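Local coordinates for protein 11S globulin subunit beta (Cucurbita maxima, PDB 2E9Q) that serves as a seed storage protein, a nutrient reservoir of the 11S globulin family that is laid down in the pumpkin seed, at residues A[69-74]-A[152-157]. Residues are numbered along the deposited sequence; the frame is centred on the assembly and turned at random. Where two conformers were deposited one is given.
Sequences TIRPKG and QSDLVL
Ile-70 and Leu-155 face each other as an antiparallel hydrogen-bonded pair, and both backbone bonds between the segments belong to them. Ile-70 N gives its hydrogen to Leu-155 O at 2.8 Å, and Leu-155 N returns the bond to Ile-70 O at 2.6 Å, both nearly straight. Leu-155 O also takes a CA-H contact from Thr-69 CA, and Ile-70 O one from Asp-154 CA.

The apolar contacts lie on the face shared by Ile-70, Leu-155 and Leu-157. Ile-70 CB meets Leu-155 CB at 4.0 Å; further out, Ile-70 CD1 touches Leu-157 CD1 at 3.9 Å. In Ile-70, chi1 of -53° sets CG1 beside the backbone N, and the extended chi2 (170°) carries CD1 on to Leu-157. Strands 63-70 and 155-162 are central neighbours in one sheet of the N-terminal cupin beta-barrel, and this face looks inward: Leu-155 and Leu-157 also touch strand 145-149 of the other sheet.

Past the paired residues, the type II turn from Arg-71 to Gly-74 leads to strand 74-81 in that second sheet. Pro-72, its second residue, turns the CG-CD edge of its ring to the loop, with CG 3.1 Å from Gln-152 O and CD 3.8 Å from Asp-154 OD1. An alanine here, lacking CG and CD, would probably leave a gap beside Gln-152 O and Asp-154 OD1, with phi no longer fixed by the ring.

On the face of Thr-69 and Val-156, Arg-71 and Asp-154 run side by side. In one of two Arg-71 conformers, Asp-154 OD1 lies 3.4 Å from CG and, tentatively, 5.3 Å from NE, without a salt bridge.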
loop_
_atom_site.group_PDB
_atom_site.type_symbol
_atom_site.label_atom_id
_atom_site.label_comp_id
_atom_site.label_asym_id
_atom_site.label_seq_id
_atom_site.Cartn_x
_atom_site.Cartn_y
_atom_site.Cartn_z
ATOM N N THR A 69 21.919 15.633 19.553
ATOM C CA THR A 69 22.369 16.812 20.261
ATOM C C THR A 69 23.754 17.083 19.724
ATOM O O THR A 69 24.706 16.362 20.028
ATOM C CB THR A 69 22.407 16.571 21.772
ATOM O OG1 THR A 69 21.059 16.463 22.260
ATOM C CG2 THR A 69 23.104 17.721 22.473
ATOM N N ILE A 70 23.856 18.117 18.899
ATOM C CA ILE A 70 25.119 18.463 18.282
ATOM C C ILE A 70 25.679 19.723 18.904
ATOM O O ILE A 70 25.031 20.774 18.932
ATOM C CB ILE A 70 24.931 18.646 16.765
ATOM C CG1 ILE A 70 24.254 17.392 16.198
ATOM C CG2 ILE A 70 26.285 18.883 16.078
ATOM C CD1 ILE A 70 23.791 17.538 14.783
ATOM N N ARG A 71 26.893 19.608 19.422
ATOM C CA ARG A 71 27.530 20.744 20.063
ATOM C C ARG A 71 28.126 21.664 19.010
ATOM O O ARG A 71 28.372 21.246 17.873
ATOM C CB ARG A 71 28.648 20.254 20.985
ATOM C CG ARG A 71 28.217 19.222 22.011
ATOM C CD ARG A 71 29.417 18.423 22.496
ATOM N NE ARG A 71 29.018 17.317 23.357
ATOM C CZ ARG A 71 29.721 16.205 23.510
ATOM N NH1 ARG A 71 30.862 16.047 22.858
ATOM N NH2 ARG A 71 29.278 15.247 24.307
ATOM N N PRO A 72 28.355 22.938 19.370
ATOM C CA PRO A 72 28.926 23.922 18.447
ATOM C C PRO A 72 30.077 23.351 17.639
ATOM O O PRO A 72 30.933 22.645 18.174
ATOM C CB PRO A 72 29.352 25.038 19.378
ATOM C CG PRO A 72 28.218 25.044 20.369
ATOM C CD PRO A 72 28.079 23.559 20.679
ATOM N N LYS A 73 30.072 23.649 16.342
ATOM C CA LYS A 73 31.095 23.171 15.420
ATOM C C LYS A 73 30.918 21.682 15.156
ATOM O O LYS A 73 31.803 21.031 14.601
ATOM C CB LYS A 73 32.504 23.432 15.974
ATOM C CG LYS A 73 32.821 24.906 16.257
ATOM C CD LYS A 73 32.727 25.768 14.999
ATOM C CE LYS A 73 32.987 27.242 15.303
ATOM N NZ LYS A 73 32.832 28.117 14.101
ATOM N N GLY A 74 29.767 21.148 15.549
ATOM C CA GLY A 74 29.504 19.736 15.343
ATOM C C GLY A 74 28.958 19.403 13.968
ATOM O O GLY A 74 28.127 20.126 13.424
ATOM N N GLN A 152 25.910 28.934 18.877
ATOM C CA GLN A 152 26.676 28.822 20.114
ATOM C C GLN A 152 26.052 27.823 21.071
ATOM O O GLN A 152 26.742 27.244 21.909
ATOM C CB GLN A 152 26.798 30.188 20.803
ATOM C CG GLN A 152 27.588 31.199 20.003
ATOM C CD GLN A 152 28.983 30.707 19.654
ATOM O OE1 GLN A 152 29.668 31.297 18.816
ATOM N NE2 GLN A 152 29.415 29.627 20.302
ATOM N N SER A 153 24.744 27.636 20.950
ATOM C CA SER A 153 24.020 26.688 21.790
ATOM C C SER A 153 24.132 25.315 21.136
ATOM O O SER A 153 24.635 25.195 20.021
ATOM C CB SER A 153 22.541 27.065 21.864
ATOM O OG SER A 153 21.882 26.735 20.650
ATOM N N ASP A 154 23.665 24.280 21.823
ATOM C CA ASP A 154 23.699 22.936 21.250
ATOM C C ASP A 154 22.558 22.836 20.242
ATOM O O ASP A 154 21.490 23.397 20.448
ATOM C CB ASP A 154 23.485 21.859 22.322
ATOM C CG ASP A 154 24.641 21.752 23.298
ATOM O OD1 ASP A 154 25.790 21.511 22.863
ATOM O OD2 ASP A 154 24.389 21.895 24.512
ATOM N N LEU A 155 22.784 22.109 19.162
ATOM C CA LEU A 155 21.752 21.934 18.150
ATOM C C LEU A 155 20.951 20.682 18.526
ATOM O O LEU A 155 21.497 19.583 18.493
ATOM C CB LEU A 155 22.409 21.725 16.787
ATOM C CG LEU A 155 21.717 22.238 15.529
ATOM C CD1 LEU A 155 22.233 21.437 14.355
ATOM C CD2 LEU A 155 20.205 22.129 15.646
ATOM N N VAL A 156 19.679 20.846 18.886
ATOM C CA VAL A 156 18.825 19.708 19.261
ATOM C C VAL A 156 17.791 19.378 18.170
ATOM O O VAL A 156 16.909 20.191 17.860
ATOM C CB VAL A 156 18.083 19.977 20.605
ATOM C CG1 VAL A 156 17.272 18.753 21.020
ATOM C CG2 VAL A 156 19.091 20.335 21.702
ATOM N N LEU A 157 17.904 18.172 17.612
ATOM C CA LEU A 157 17.032 17.701 16.537
ATOM C C LEU A 157 16.159 16.488 16.869
ATOM O O LEU A 157 16.660 15.424 17.262
ATOM C CB LEU A 157 17.882 17.346 15.331
ATOM C CG LEU A 157 18.914 18.423 15.005
ATOM C CD1 LEU A 157 19.946 17.878 14.036
ATOM C CD2 LEU A 157 18.195 19.634 14.451
#